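Local structure of recombination protein RecR (Deinococcus radiodurans, 1VDD) at residues G142-D148 against R167-G171; L10-L14 against Q26-L32; H105-L111 against L122-L127. The protein binds DNA and zinc and probably acts with RecF and RecO in a RecBC-independent pathway of recombinational DNA repair. One frame throughout, in Å; residues are numbered along the deposited sequence.

Contact 1 of 3, residues G142-D148 against R167-G171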
ATOM      1  N   GLY A 142      -1.941   3.579  25.402  1.00 31.23           N
ATOM      2  CA  GLY A 142      -1.239   2.964  24.288  1.00 31.36           C
ATOM      3  C   GLY A 142      -0.039   2.114  24.668  1.00 23.32           C
ATOM      4  O   GLY A 142       0.155   1.765  25.819  1.00 22.31           O
ATOM      5  N   THR A 143       0.788   1.790  23.693  1.00 24.56           N
ATOM      6  CA  THR A 143       1.946   0.953  23.966  1.00 34.51           C
ATOM      7  C   THR A 143       3.184   1.582  23.360  1.00 41.66           C
ATOM      8  O   THR A 143       4.235   0.951  23.235  1.00 50.91           O
ATOM      9  CB  THR A 143       1.743  -0.446  23.390  1.00 21.71           C
ATOM     10  OG1 THR A 143       1.458  -0.334  21.992  1.00 23.26           O
ATOM     11  CG2 THR A 143       0.577  -1.114  24.078  1.00 11.31           C
ATOM     12  N   THR A 144       3.036   2.831  22.956  1.00 45.13           N
ATOM     13  CA  THR A 144       4.152   3.574  22.415  1.00 48.70           C
ATOM     14  C   THR A 144       4.903   3.943  23.686  1.00 48.21           C
ATOM     15  O   THR A 144       4.425   3.640  24.783  1.00 51.17           O
ATOM     16  CB  THR A 144       3.654   4.830  21.709  1.00 46.54           C
ATOM     17  OG1 THR A 144       2.969   5.657  22.655  1.00 41.16           O
ATOM     18  CG2 THR A 144       2.677   4.440  20.600  1.00 43.29           C
ATOM     19  N   VAL A 145       6.071   4.565  23.562  1.00 49.39           N
ATOM     20  CA  VAL A 145       6.829   4.955  24.749  1.00 50.80           C
ATOM     21  C   VAL A 145       5.965   5.949  25.526  1.00 51.01           C
ATOM     22  O   VAL A 145       6.110   6.128  26.735  1.00 52.02           O
ATOM     23  CB  VAL A 145       8.178   5.603  24.361  1.00 52.50           C
ATOM     24  CG1 VAL A 145       9.053   4.581  23.641  1.00 49.73           C
ATOM     25  CG2 VAL A 145       7.941   6.805  23.459  1.00 59.94           C
ATOM     26  N   GLU A 146       5.046   6.573  24.805  1.00 51.00           N
ATOM     27  CA  GLU A 146       4.117   7.526  25.382  1.00 52.51           C
ATOM     28  C   GLU A 146       3.108   6.805  26.289  1.00 50.14           C
ATOM     29  O   GLU A 146       2.955   7.136  27.468  1.00 48.29           O
ATOM     30  CB  GLU A 146       3.377   8.240  24.254  1.00 57.69           C
ATOM     31  CG  GLU A 146       4.294   8.825  23.200  1.00 62.36           C
ATOM     32  CD  GLU A 146       5.335   9.743  23.803  1.00 64.98           C
ATOM     33  OE1 GLU A 146       4.959  10.629  24.600  1.00 62.77           O
ATOM     34  OE2 GLU A 146       6.530   9.581  23.481  1.00 70.60           O
ATOM     35  N   GLY A 147       2.413   5.826  25.720  1.00 49.68           N
ATOM     36  CA  GLY A 147       1.433   5.076  26.482  1.00 48.05           C
ATOM     37  C   GLY A 147       2.086   4.323  27.617  1.00 46.95           C
ATOM     38  O   GLY A 147       1.539   4.235  28.721  1.00 40.72           O
ATOM     39  N   ASP A 148       3.269   3.785  27.342  1.00 47.75           N
ATOM     40  CA  ASP A 148       4.020   3.032  28.332  1.00 48.67           C
ATOM     41  C   ASP A 148       4.404   3.964  29.475  1.00 46.62           C
ATOM     42  O   ASP A 148       4.287   3.612  30.649  1.00 48.71           O
ATOM     43  CB  ASP A 148       5.275   2.442  27.689  1.00 54.71           C
ATOM     44  CG  ASP A 148       5.710   1.145  28.343  1.00 57.93           C
ATOM     45  OD1 ASP A 148       6.739   0.570  27.922  1.00 57.44           O
ATOM     46  OD2 ASP A 148       5.011   0.699  29.276  1.00 55.28           O
ATOM     47  N   ARG A 167      -2.429  -3.417  34.040  1.00 36.26           N
ATOM     48  CA  ARG A 167      -2.113  -2.895  32.713  1.00 36.46           C
ATOM     49  C   ARG A 167      -2.594  -3.957  31.709  1.00 38.53           C
ATOM     50  O   ARG A 167      -2.543  -5.160  32.006  1.00 33.86           O
ATOM     51  CB  ARG A 167      -0.607  -2.694  32.587  1.00 32.32           C
ATOM     52  CG  ARG A 167      -0.153  -2.140  31.259  1.00 32.01           C
ATOM     53  CD  ARG A 167      -0.445  -0.664  31.146  1.00 33.95           C
ATOM     54  NE  ARG A 167       0.370  -0.046  30.104  1.00 25.53           N
ATOM     55  CZ  ARG A 167      -0.111   0.468  28.979  1.00 27.27           C
ATOM     56  NH1 ARG A 167      -1.417   0.447  28.725  1.00 28.98           N
ATOM     57  NH2 ARG A 167       0.721   1.014  28.106  1.00 20.92           N
ATOM     58  N   ILE A 168      -3.073  -3.525  30.540  1.00 35.17           N
ATOM     59  CA  ILE A 168      -3.565  -4.479  29.556  1.00 33.34           C
ATOM     60  C   ILE A 168      -2.380  -5.293  29.050  1.00 36.57           C
ATOM     61  O   ILE A 168      -1.241  -4.845  29.111  1.00 34.59           O
ATOM     62  CB  ILE A 168      -4.308  -3.773  28.385  1.00 34.82           C
ATOM     63  CG1 ILE A 168      -3.414  -2.725  27.723  1.00 35.64           C
ATOM     64  CG2 ILE A 168      -5.552  -3.100  28.902  1.00 28.84           C
ATOM     65  CD1 ILE A 168      -4.107  -1.993  26.597  1.00 43.04           C
ATOM     66  N   ALA A 169      -2.650  -6.488  28.541  1.00 38.46           N
ATOM     67  CA  ALA A 169      -1.592  -7.383  28.094  1.00 38.51           C
ATOM     68  C   ALA A 169      -0.838  -7.050  26.809  1.00 41.65           C
ATOM     69  O   ALA A 169      -1.416  -6.981  25.728  1.00 44.21           O
ATOM     70  CB  ALA A 169      -2.144  -8.816  28.011  1.00 32.70           C
ATOM     71  N   TYR A 170       0.468  -6.836  26.937  1.00 42.78           N
ATOM     72  CA  TYR A 170       1.293  -6.596  25.764  1.00 42.00           C
ATOM     73  C   TYR A 170       1.320  -7.987  25.172  1.00 39.17           C
ATOM     74  O   TYR A 170       1.493  -8.958  25.902  1.00 40.21           O
ATOM     75  CB  TYR A 170       2.711  -6.187  26.161  1.00 43.86           C
ATOM     76  CG  TYR A 170       2.841  -4.737  26.555  1.00 49.46           C
ATOM     77  CD1 TYR A 170       1.949  -4.159  27.458  1.00 51.26           C
ATOM     78  CD2 TYR A 170       3.858  -3.944  26.031  1.00 50.54           C
ATOM     79  CE1 TYR A 170       2.062  -2.824  27.834  1.00 55.81           C
ATOM     80  CE2 TYR A 170       3.987  -2.602  26.401  1.00 57.37           C
ATOM     81  CZ  TYR A 170       3.082  -2.047  27.303  1.00 59.00           C
ATOM     82  OH  TYR A 170       3.184  -0.719  27.666  1.00 60.63           O
ATOM     83  N   GLY A 171       1.140  -8.112  23.868  1.00 35.92           N
ATOM     84  CA  GLY A 171       1.141  -9.451  23.312  1.00 34.17           C
ATOM     85  C   GLY A 171       0.889  -9.519  21.829  1.00 30.56           C
ATOM     86  O   GLY A 171       0.641  -8.505  21.183  1.00 28.77           O
TER
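A buried arginine that reaches from a strand end to the backbone carbonyl of Gly142 illustrates how a beta-alpha-beta crossover of a Toprim domain is held together: the contact joins the turn into its helix, 145-158, to the end of its second strand, 164-167, the last of the sheet within this chain. Arg167 sends NH2 to Gly142 O; at 2.5 Å and 164° this hydrogen bond is very short, and the carbonyl lies at the edge of the guanidinium. NH1 of the same group is bound to the backbone oxygens of Leu139 and Thr141, so the arginine gathers carbonyls along the turn that leaves strand 136-139. Weaker bonds extend the polar chain: Arg167 NH2 donates to Tyr170 OH at 3.0 Å, and Tyr170 OH donates to Asp148 OD2 at 2.8 Å. Asp148 OD2 and Arg167 NH2, 4.5 Å apart, are too distant for a salt bridge.

The turn enters helix 145-158 through Thr144, the N-cap, whose OG1 accepts from Gly147 N at 3.1 Å. Gly147 packs so tightly against the turn that a CB there would strike Gly142 C. Thr143 OG1 is hydrogen-bonded to Gly176 N and Pro173 O of the second subunit, and an antiparallel strand of that subunit pairs with Arg167 and continues the sheet. Thr143 CG2 lies over one face of the Tyr170 ring, 4.2 Å from Tyr170 CZ.

Contact 2 of 3, residues L10-L14 against Q26-L32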
ATOM      1  N   LEU A  10     -14.260  25.439   0.034  1.00 37.50           N
ATOM      2  CA  LEU A  10     -14.662  24.128   0.512  1.00 38.64           C
ATOM      3  C   LEU A  10     -13.462  23.188   0.511  1.00 38.51           C
ATOM      4  O   LEU A  10     -13.252  22.437   1.463  1.00 39.28           O
ATOM      5  CB  LEU A  10     -15.758  23.541  -0.381  1.00 33.14           C
ATOM      6  CG  LEU A  10     -16.962  22.885   0.298  1.00 27.24           C
ATOM      7  CD1 LEU A  10     -17.701  22.054  -0.740  1.00 33.55           C
ATOM      8  CD2 LEU A  10     -16.528  22.010   1.450  1.00 22.58           C
ATOM      9  N   ILE A  11     -12.675  23.241  -0.560  1.00 41.70           N
ATOM     10  CA  ILE A  11     -11.507  22.376  -0.689  1.00 44.99           C
ATOM     11  C   ILE A  11     -10.595  22.575   0.505  1.00 41.32           C
ATOM     12  O   ILE A  11     -10.089  21.622   1.089  1.00 42.18           O
ATOM     13  CB  ILE A  11     -10.693  22.688  -1.967  1.00 45.40           C
ATOM     14  CG1 ILE A  11     -11.607  22.708  -3.191  1.00 47.16           C
ATOM     15  CG2 ILE A  11      -9.627  21.626  -2.171  1.00 47.47           C
ATOM     16  CD1 ILE A  11     -12.347  21.432  -3.417  1.00 41.29           C
ATOM     17  N   ARG A  12     -10.395  23.836   0.855  1.00 42.73           N
ATOM     18  CA  ARG A  12      -9.535  24.203   1.962  1.00 42.00           C
ATOM     19  C   ARG A  12     -10.052  23.578   3.250  1.00 41.98           C
ATOM     20  O   ARG A  12      -9.409  22.706   3.822  1.00 44.92           O
ATOM     21  CB  ARG A  12      -9.504  25.721   2.073  1.00 48.23           C
ATOM     22  CG  ARG A  12      -8.458  26.277   2.990  1.00 52.28           C
ATOM     23  CD  ARG A  12      -8.698  27.761   3.135  1.00 64.76           C
ATOM     24  NE  ARG A  12     -10.061  28.033   3.592  1.00 72.08           N
ATOM     25  CZ  ARG A  12     -10.612  29.245   3.636  1.00 77.28           C
ATOM     26  NH1 ARG A  12      -9.917  30.309   3.248  1.00 73.36           N
ATOM     27  NH2 ARG A  12     -11.862  29.394   4.068  1.00 78.51           N
ATOM     28  N   GLU A  13     -11.224  24.011   3.699  1.00 38.14           N
ATOM     29  CA  GLU A  13     -11.798  23.472   4.922  1.00 37.46           C
ATOM     30  C   GLU A  13     -11.849  21.935   4.954  1.00 36.54           C
ATOM     31  O   GLU A  13     -11.554  21.334   5.991  1.00 34.27           O
ATOM     32  CB  GLU A  13     -13.201  24.051   5.152  1.00 39.85           C
ATOM     33  CG  GLU A  13     -13.226  25.574   5.300  1.00 45.75           C
ATOM     34  CD  GLU A  13     -12.110  26.079   6.203  1.00 46.60           C
ATOM     35  OE1 GLU A  13     -12.083  25.686   7.388  1.00 57.16           O
ATOM     36  OE2 GLU A  13     -11.250  26.856   5.726  1.00 45.48           O
ATOM     37  N   LEU A  14     -12.225  21.292   3.848  1.00 28.50           N
ATOM     38  CA  LEU A  14     -12.281  19.826   3.845  1.00 31.88           C
ATOM     39  C   LEU A  14     -10.875  19.281   4.011  1.00 30.45           C
ATOM     40  O   LEU A  14     -10.643  18.407   4.842  1.00 34.14           O
ATOM     41  CB  LEU A  14     -12.901  19.274   2.551  1.00 26.45           C
ATOM     42  CG  LEU A  14     -14.425  19.390   2.385  1.00 24.98           C
ATOM     43  CD1 LEU A  14     -14.809  19.075   0.964  1.00 19.33           C
ATOM     44  CD2 LEU A  14     -15.143  18.466   3.335  1.00  7.73           C
ATOM     45  N   GLN A  26     -10.954  17.902  -3.225  1.00 32.41           N
ATOM     46  CA  GLN A  26     -11.607  18.295  -4.452  1.00 36.16           C
ATOM     47  C   GLN A  26     -12.570  17.177  -4.840  1.00 37.19           C
ATOM     48  O   GLN A  26     -13.739  17.414  -5.137  1.00 35.33           O
ATOM     49  CB  GLN A  26     -10.565  18.522  -5.542  1.00 33.91           C
ATOM     50  CG  GLN A  26     -11.154  19.033  -6.834  1.00 38.36           C
ATOM     51  CD  GLN A  26     -10.238  18.797  -7.998  1.00 37.25           C
ATOM     52  OE1 GLN A  26      -9.240  19.490  -8.169  1.00 36.72           O
ATOM     53  NE2 GLN A  26     -10.563  17.786  -8.804  1.00 44.84           N
ATOM     54  N   ARG A  27     -12.065  15.953  -4.817  1.00 38.62           N
ATOM     55  CA  ARG A  27     -12.865  14.791  -5.144  1.00 43.61           C
ATOM     56  C   ARG A  27     -14.147  14.898  -4.309  1.00 48.10           C
ATOM     57  O   ARG A  27     -15.250  14.610  -4.788  1.00 47.66           O
ATOM     58  CB  ARG A  27     -12.083  13.526  -4.765  1.00 55.14           C
ATOM     59  CG  ARG A  27     -12.261  12.329  -5.693  1.00 64.70           C
ATOM     60  CD  ARG A  27     -11.375  11.155  -5.263  1.00 69.22           C
ATOM     61  NE  ARG A  27     -11.842  10.490  -4.042  1.00 74.36           N
ATOM     62  CZ  ARG A  27     -12.915   9.702  -3.969  1.00 74.99           C
ATOM     63  NH1 ARG A  27     -13.651   9.472  -5.048  1.00 72.07           N
ATOM     64  NH2 ARG A  27     -13.250   9.132  -2.818  1.00 75.92           N
ATOM     65  N   LEU A  28     -13.995  15.349  -3.065  1.00 44.86           N
ATOM     66  CA  LEU A  28     -15.124  15.476  -2.152  1.00 42.38           C
ATOM     67  C   LEU A  28     -16.053  16.659  -2.429  1.00 40.48           C
ATOM     68  O   LEU A  28     -17.266  16.556  -2.251  1.00 40.34           O
ATOM     69  CB  LEU A  28     -14.618  15.554  -0.709  1.00 44.47           C
ATOM     70  CG  LEU A  28     -15.531  14.873   0.312  1.00 43.49           C
ATOM     71  CD1 LEU A  28     -14.828  13.655   0.886  1.00 40.08           C
ATOM     72  CD2 LEU A  28     -15.890  15.844   1.407  1.00 43.52           C
ATOM     73  N   ALA A  29     -15.496  17.785  -2.856  1.00 42.09           N
ATOM     74  CA  ALA A  29     -16.322  18.957  -3.133  1.00 40.50           C
ATOM     75  C   ALA A  29     -17.235  18.706  -4.334  1.00 36.11           C
ATOM     76  O   ALA A  29     -18.389  19.124  -4.339  1.00 36.34           O
ATOM     77  CB  ALA A  29     -15.440  20.192  -3.377  1.00 28.64           C
ATOM     78  N   PHE A  30     -16.716  18.013  -5.342  1.00 33.89           N
ATOM     79  CA  PHE A  30     -17.489  17.714  -6.539  1.00 33.92           C
ATOM     80  C   PHE A  30     -18.535  16.620  -6.348  1.00 35.48           C
ATOM     81  O   PHE A  30     -19.338  16.346  -7.241  1.00 37.57           O
ATOM     82  CB  PHE A  30     -16.539  17.362  -7.674  1.00 34.97           C
ATOM     83  CG  PHE A  30     -15.849  18.550  -8.251  1.00 34.90           C
ATOM     84  CD1 PHE A  30     -14.524  18.480  -8.642  1.00 30.95           C
ATOM     85  CD2 PHE A  30     -16.533  19.757  -8.393  1.00 36.49           C
ATOM     86  CE1 PHE A  30     -13.883  19.595  -9.165  1.00 38.69           C
ATOM     87  CE2 PHE A  30     -15.909  20.880  -8.916  1.00 38.65           C
ATOM     88  CZ  PHE A  30     -14.579  20.806  -9.304  1.00 39.65           C
ATOM     89  N   HIS A  31     -18.514  15.991  -5.181  1.00 33.37           N
ATOM     90  CA  HIS A  31     -19.486  14.962  -4.847  1.00 33.33           C
ATOM     91  C   HIS A  31     -20.624  15.631  -4.072  1.00 35.88           C
ATOM     92  O   HIS A  31     -21.790  15.217  -4.159  1.00 32.67           O
ATOM     93  CB  HIS A  31     -18.851  13.900  -3.961  1.00 36.25           C
ATOM     94  CG  HIS A  31     -19.830  13.216  -3.059  1.00 41.37           C
ATOM     95  ND1 HIS A  31     -20.643  12.190  -3.483  1.00 43.35           N
ATOM     96  CD2 HIS A  31     -20.158  13.447  -1.765  1.00 39.79           C
ATOM     97  CE1 HIS A  31     -21.427  11.813  -2.487  1.00 44.91           C
ATOM     98  NE2 HIS A  31     -21.151  12.559  -1.434  1.00 36.28           N
ATOM     99  N   LEU A  32     -20.257  16.648  -3.292  1.00 32.48           N
ATOM    100  CA  LEU A  32     -21.205  17.407  -2.486  1.00 32.84           C
ATOM    101  C   LEU A  32     -22.093  18.231  -3.398  1.00 33.05           C
ATOM    102  O   LEU A  32     -23.220  18.557  -3.057  1.00 36.82           O
ATOM    103  CB  LEU A  32     -20.441  18.313  -1.518  1.00 27.80           C
ATOM    104  CG  LEU A  32     -19.814  17.538  -0.349  1.00 26.48           C
ATOM    105  CD1 LEU A  32     -18.814  18.395   0.375  1.00 29.52           C
ATOM    106  CD2 LEU A  32     -20.904  17.072   0.594  1.00 26.36           C
TER
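In the helix-hairpin-helix region of RecR, a motif that commonly binds DNA and may do so here, helices 5-15 and 22-32 show how two short helices joined by a hairpin can pack through aliphatic side chains. Segments 10-14 and 26-32 cross at 120°, their axes 9.0 Å apart at closest approach. Ile11 starts sideways, and its m, m rotamer brings CD1 to 3.3 Å from Ala29 CB and 3.4 Å from Gln26 CA. The small Ala29 admits this close approach and also meets Leu10 CD1 from its CB at 3.9 Å. Leu14 and Leu32 are both m, t and touch through their CD1 atoms at 4.1 Å. Leu10 and Leu28 have chi1 between wells, near -135° and -145°; even so, Leu10 CD1 lies 4.0 Å from Leu32 CD1, and Leu28 CD2 lies 3.3 Å from Leu14 CD2. Ala50 and Leu47 of the third subunit pack on Leu10 and Leu32. With no hydrogen bond between the segments, their association depends on shape and the exclusion of water.

Contact 3 of 3, residues H105-L111 against L122-L127; sequences HVLHGVL and LHIKPL
Beside the zinc finger, the long, irregular connection between Toprim strands 103-106 and 136-139 closes onto the end of the first: segment 105-111 meets segment 122-127, with Leu107 CA 4.5 Å from His123 CA and His105 CA 7.1 Å from Leu127 CA. His108 and His123 each centre an inverse gamma turn (phi/psi -81/53 and -68/52); Gly109, at 156/-160, adopts angles that call for glycine.

Polar links rest on histidines. His105 (t, chi2 76°) donates from NE2 to His123 O at 2.7 Å and 174°. Val106 O accepts from His108 ND1 at 3.2 Å and, weakly, from His123 ND1 at 3.4 Å. The His108 and His123 rings (both m) have centroids 4.8 Å apart, planes at 88°; Phe61 stacks on His123.

Among apolar contacts, Leu122 (m, t) is the most buried, CD1 3.6 Å from Leu111 CD2 and CD2 3.2 Å from Gly109 CA, where a CB would clash. Leu107 (m, t) places CD2 3.9 Å from Ile124 CG1; Leu107 and Leu127 also touch Val84 and Ile82 of strand 81-85. One near-linear histidine bond thus supplies direction amid largely aliphatic packing.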
ATOM      1  N   HIS A 105     -12.160   6.201  32.074  1.00 33.04           N
ATOM      2  CA  HIS A 105     -11.603   7.502  32.432  1.00 38.41           C
ATOM      3  C   HIS A 105     -10.743   7.934  31.243  1.00 38.72           C
ATOM      4  O   HIS A 105      -9.920   7.162  30.754  1.00 39.63           O
ATOM      5  CB  HIS A 105     -10.741   7.473  33.692  1.00 31.96           C
ATOM      6  CG  HIS A 105     -10.344   8.842  34.150  1.00 37.31           C
ATOM      7  ND1 HIS A 105     -11.217   9.691  34.800  1.00 37.57           N
ATOM      8  CD2 HIS A 105      -9.201   9.548  33.973  1.00 40.39           C
ATOM      9  CE1 HIS A 105     -10.631  10.857  35.001  1.00 35.76           C
ATOM     10  NE2 HIS A 105      -9.407  10.798  34.509  1.00 35.62           N
ATOM     11  N   VAL A 106     -10.929   9.163  30.780  1.00 36.08           N
ATOM     12  CA  VAL A 106     -10.193   9.623  29.619  1.00 34.71           C
ATOM     13  C   VAL A 106      -9.187  10.763  29.810  1.00 40.28           C
ATOM     14  O   VAL A 106      -9.557  11.928  29.974  1.00 40.84           O
ATOM     15  CB  VAL A 106     -11.179  10.032  28.505  1.00 36.55           C
ATOM     16  CG1 VAL A 106     -10.419  10.411  27.262  1.00 38.30           C
ATOM     17  CG2 VAL A 106     -12.163   8.896  28.224  1.00 29.43           C
ATOM     18  N   LEU A 107      -7.907  10.417  29.806  1.00 39.91           N
ATOM     19  CA  LEU A 107      -6.862  11.419  29.892  1.00 43.00           C
ATOM     20  C   LEU A 107      -6.990  11.877  28.459  1.00 45.45           C
ATOM     21  O   LEU A 107      -6.947  11.043  27.564  1.00 52.90           O
ATOM     22  CB  LEU A 107      -5.500  10.755  30.058  1.00 47.77           C
ATOM     23  CG  LEU A 107      -5.446   9.533  30.968  1.00 48.67           C
ATOM     24  CD1 LEU A 107      -4.061   8.949  30.904  1.00 47.27           C
ATOM     25  CD2 LEU A 107      -5.817   9.921  32.398  1.00 49.04           C
ATOM     26  N   HIS A 108      -7.166  13.156  28.188  1.00 42.22           N
ATOM     27  CA  HIS A 108      -7.313  13.484  26.785  1.00 43.34           C
ATOM     28  C   HIS A 108      -5.987  13.570  26.058  1.00 43.02           C
ATOM     29  O   HIS A 108      -5.685  14.548  25.393  1.00 47.98           O
ATOM     30  CB  HIS A 108      -8.154  14.748  26.610  1.00 49.28           C
ATOM     31  CG  HIS A 108      -9.623  14.471  26.479  1.00 50.51           C
ATOM     32  ND1 HIS A 108     -10.333  13.763  27.425  1.00 48.91           N
ATOM     33  CD2 HIS A 108     -10.502  14.762  25.491  1.00 48.52           C
ATOM     34  CE1 HIS A 108     -11.585  13.629  27.023  1.00 44.75           C
ATOM     35  NE2 HIS A 108     -11.713  14.226  25.853  1.00 44.69           N
ATOM     36  N   GLY A 109      -5.199  12.506  26.188  1.00 44.64           N
ATOM     37  CA  GLY A 109      -3.908  12.448  25.529  1.00 41.60           C
ATOM     38  C   GLY A 109      -2.924  11.507  26.193  1.00 40.82           C
ATOM     39  O   GLY A 109      -3.290  10.615  26.953  1.00 38.50           O
ATOM     40  N   VAL A 110      -1.651  11.716  25.903  1.00 45.41           N
ATOM     41  CA  VAL A 110      -0.602  10.886  26.466  1.00 45.26           C
ATOM     42  C   VAL A 110       0.492  11.799  26.956  1.00 40.98           C
ATOM     43  O   VAL A 110       0.714  12.852  26.385  1.00 38.69           O
ATOM     44  CB  VAL A 110       0.032   9.989  25.405  1.00 45.50           C
ATOM     45  CG1 VAL A 110       0.623   8.761  26.061  1.00 47.28           C
ATOM     46  CG2 VAL A 110      -0.988   9.633  24.344  1.00 52.48           C
ATOM     47  N   LEU A 111       1.184  11.386  28.003  1.00 47.57           N
ATOM     48  CA  LEU A 111       2.279  12.184  28.519  1.00 56.50           C
ATOM     49  C   LEU A 111       3.379  12.254  27.461  1.00 58.44           C
ATOM     50  O   LEU A 111       3.400  11.471  26.516  1.00 55.99           O
ATOM     51  CB  LEU A 111       2.821  11.566  29.810  1.00 54.65           C
ATOM     52  CG  LEU A 111       1.790  11.535  30.940  1.00 59.14           C
ATOM     53  CD1 LEU A 111       2.419  10.981  32.204  1.00 61.69           C
ATOM     54  CD2 LEU A 111       1.272  12.944  31.189  1.00 60.84           C
ATOM     55  N   LEU A 122      -3.365  16.692  30.850  1.00 55.63           N
ATOM     56  CA  LEU A 122      -4.200  15.493  30.729  1.00 56.97           C
ATOM     57  C   LEU A 122      -5.076  15.371  31.983  1.00 57.32           C
ATOM     58  O   LEU A 122      -4.655  15.729  33.083  1.00 61.02           O
ATOM     59  CB  LEU A 122      -3.333  14.233  30.570  1.00 54.27           C
ATOM     60  CG  LEU A 122      -2.429  14.133  29.333  1.00 52.65           C
ATOM     61  CD1 LEU A 122      -1.740  12.775  29.315  1.00 46.41           C
ATOM     62  CD2 LEU A 122      -3.244  14.325  28.061  1.00 45.02           C
ATOM     63  N   HIS A 123      -6.290  14.858  31.813  1.00 54.58           N
ATOM     64  CA  HIS A 123      -7.220  14.730  32.922  1.00 50.83           C
ATOM     65  C   HIS A 123      -6.812  13.707  33.981  1.00 48.94           C
ATOM     66  O   HIS A 123      -7.598  12.841  34.360  1.00 45.36           O
ATOM     67  CB  HIS A 123      -8.620  14.414  32.381  1.00 50.28           C
ATOM     68  CG  HIS A 123      -9.159  15.466  31.460  1.00 48.61           C
ATOM     69  ND1 HIS A 123      -9.219  15.302  30.093  1.00 48.58           N
ATOM     70  CD2 HIS A 123      -9.600  16.723  31.706  1.00 47.84           C
ATOM     71  CE1 HIS A 123      -9.670  16.412  29.536  1.00 48.30           C
ATOM     72  NE2 HIS A 123      -9.908  17.290  30.493  1.00 47.14           N
ATOM     73  N   ILE A 124      -5.591  13.818  34.486  1.00 51.00           N
ATOM     74  CA  ILE A 124      -5.138  12.876  35.496  1.00 52.97           C
ATOM     75  C   ILE A 124      -5.640  13.219  36.896  1.00 52.10           C
ATOM     76  O   ILE A 124      -5.872  12.331  37.708  1.00 51.67           O
ATOM     77  CB  ILE A 124      -3.593  12.760  35.493  1.00 54.63           C
ATOM     78  CG1 ILE A 124      -3.130  12.239  34.125  1.00 50.31           C
ATOM     79  CG2 ILE A 124      -3.125  11.828  36.619  1.00 54.52           C
ATOM     80  CD1 ILE A 124      -1.690  11.774  34.084  1.00 48.72           C
ATOM     81  N   LYS A 125      -5.828  14.504  37.178  1.00 52.67           N
ATOM     82  CA  LYS A 125      -6.317  14.904  38.494  1.00 54.33           C
ATOM     83  C   LYS A 125      -7.701  14.329  38.830  1.00 48.70           C
ATOM     84  O   LYS A 125      -7.848  13.599  39.801  1.00 50.01           O
ATOM     85  CB  LYS A 125      -6.374  16.432  38.617  1.00 59.45           C
ATOM     86  CG  LYS A 125      -6.766  16.916  40.020  1.00 70.79           C
ATOM     87  CD  LYS A 125      -7.585  18.216  40.008  1.00 74.74           C
ATOM     88  CE  LYS A 125      -9.030  18.005  39.520  1.00 78.25           C
ATOM     89  NZ  LYS A 125      -9.867  17.117  40.397  1.00 74.75           N
ATOM     90  N   PRO A 126      -8.731  14.646  38.028  1.00 45.68           N
ATOM     91  CA  PRO A 126     -10.080  14.138  38.298  1.00 43.55           C
ATOM     92  C   PRO A 126     -10.226  12.624  38.428  1.00 44.18           C
ATOM     93  O   PRO A 126     -11.324  12.129  38.689  1.00 41.46           O
ATOM     94  CB  PRO A 126     -10.901  14.706  37.143  1.00 44.94           C
ATOM     95  CG  PRO A 126      -9.901  14.838  36.044  1.00 40.96           C
ATOM     96  CD  PRO A 126      -8.707  15.394  36.760  1.00 41.91           C
ATOM     97  N   LEU A 127      -9.127  11.896  38.249  1.00 45.03           N
ATOM     98  CA  LEU A 127      -9.155  10.446  38.362  1.00 42.41           C
ATOM     99  C   LEU A 127      -8.916  10.022  39.809  1.00 45.68           C
ATOM    100  O   LEU A 127      -9.645   9.181  40.349  1.00 42.29           O
ATOM    101  CB  LEU A 127      -8.091   9.822  37.453  1.00 43.81           C
ATOM    102  CG  LEU A 127      -8.090   8.293  37.259  1.00 46.13           C
ATOM    103  CD1 LEU A 127      -7.472   7.606  38.446  1.00 49.05           C
ATOM    104  CD2 LEU A 127      -9.510   7.798  37.052  1.00 43.01           C
TER

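The three contacts illustrate how a modular chain divides its interactions. Contacts 1 and 3 share the Toprim domain: their centres are 16 Å apart and they touch, with Val110 CG1 3.2 Å from Glu146 C and 3.5 Å from Gly147 N, so the start of helix 145-158 joins them. Contact 2 belongs to the helix-hairpin-helix region, its centre 37 Å from that of contact 1 and 35 Å from that of contact 3, with nearest atoms about 25 Å and about 21 Å away respectively. Contact 3 approaches the Cys57, Cys60, Cys69 and Cys72 zinc site, the His105 side chain lying about 8 Å from the metal. Other subunits adjoin all three, consistent with the ring-shaped RecR assembly.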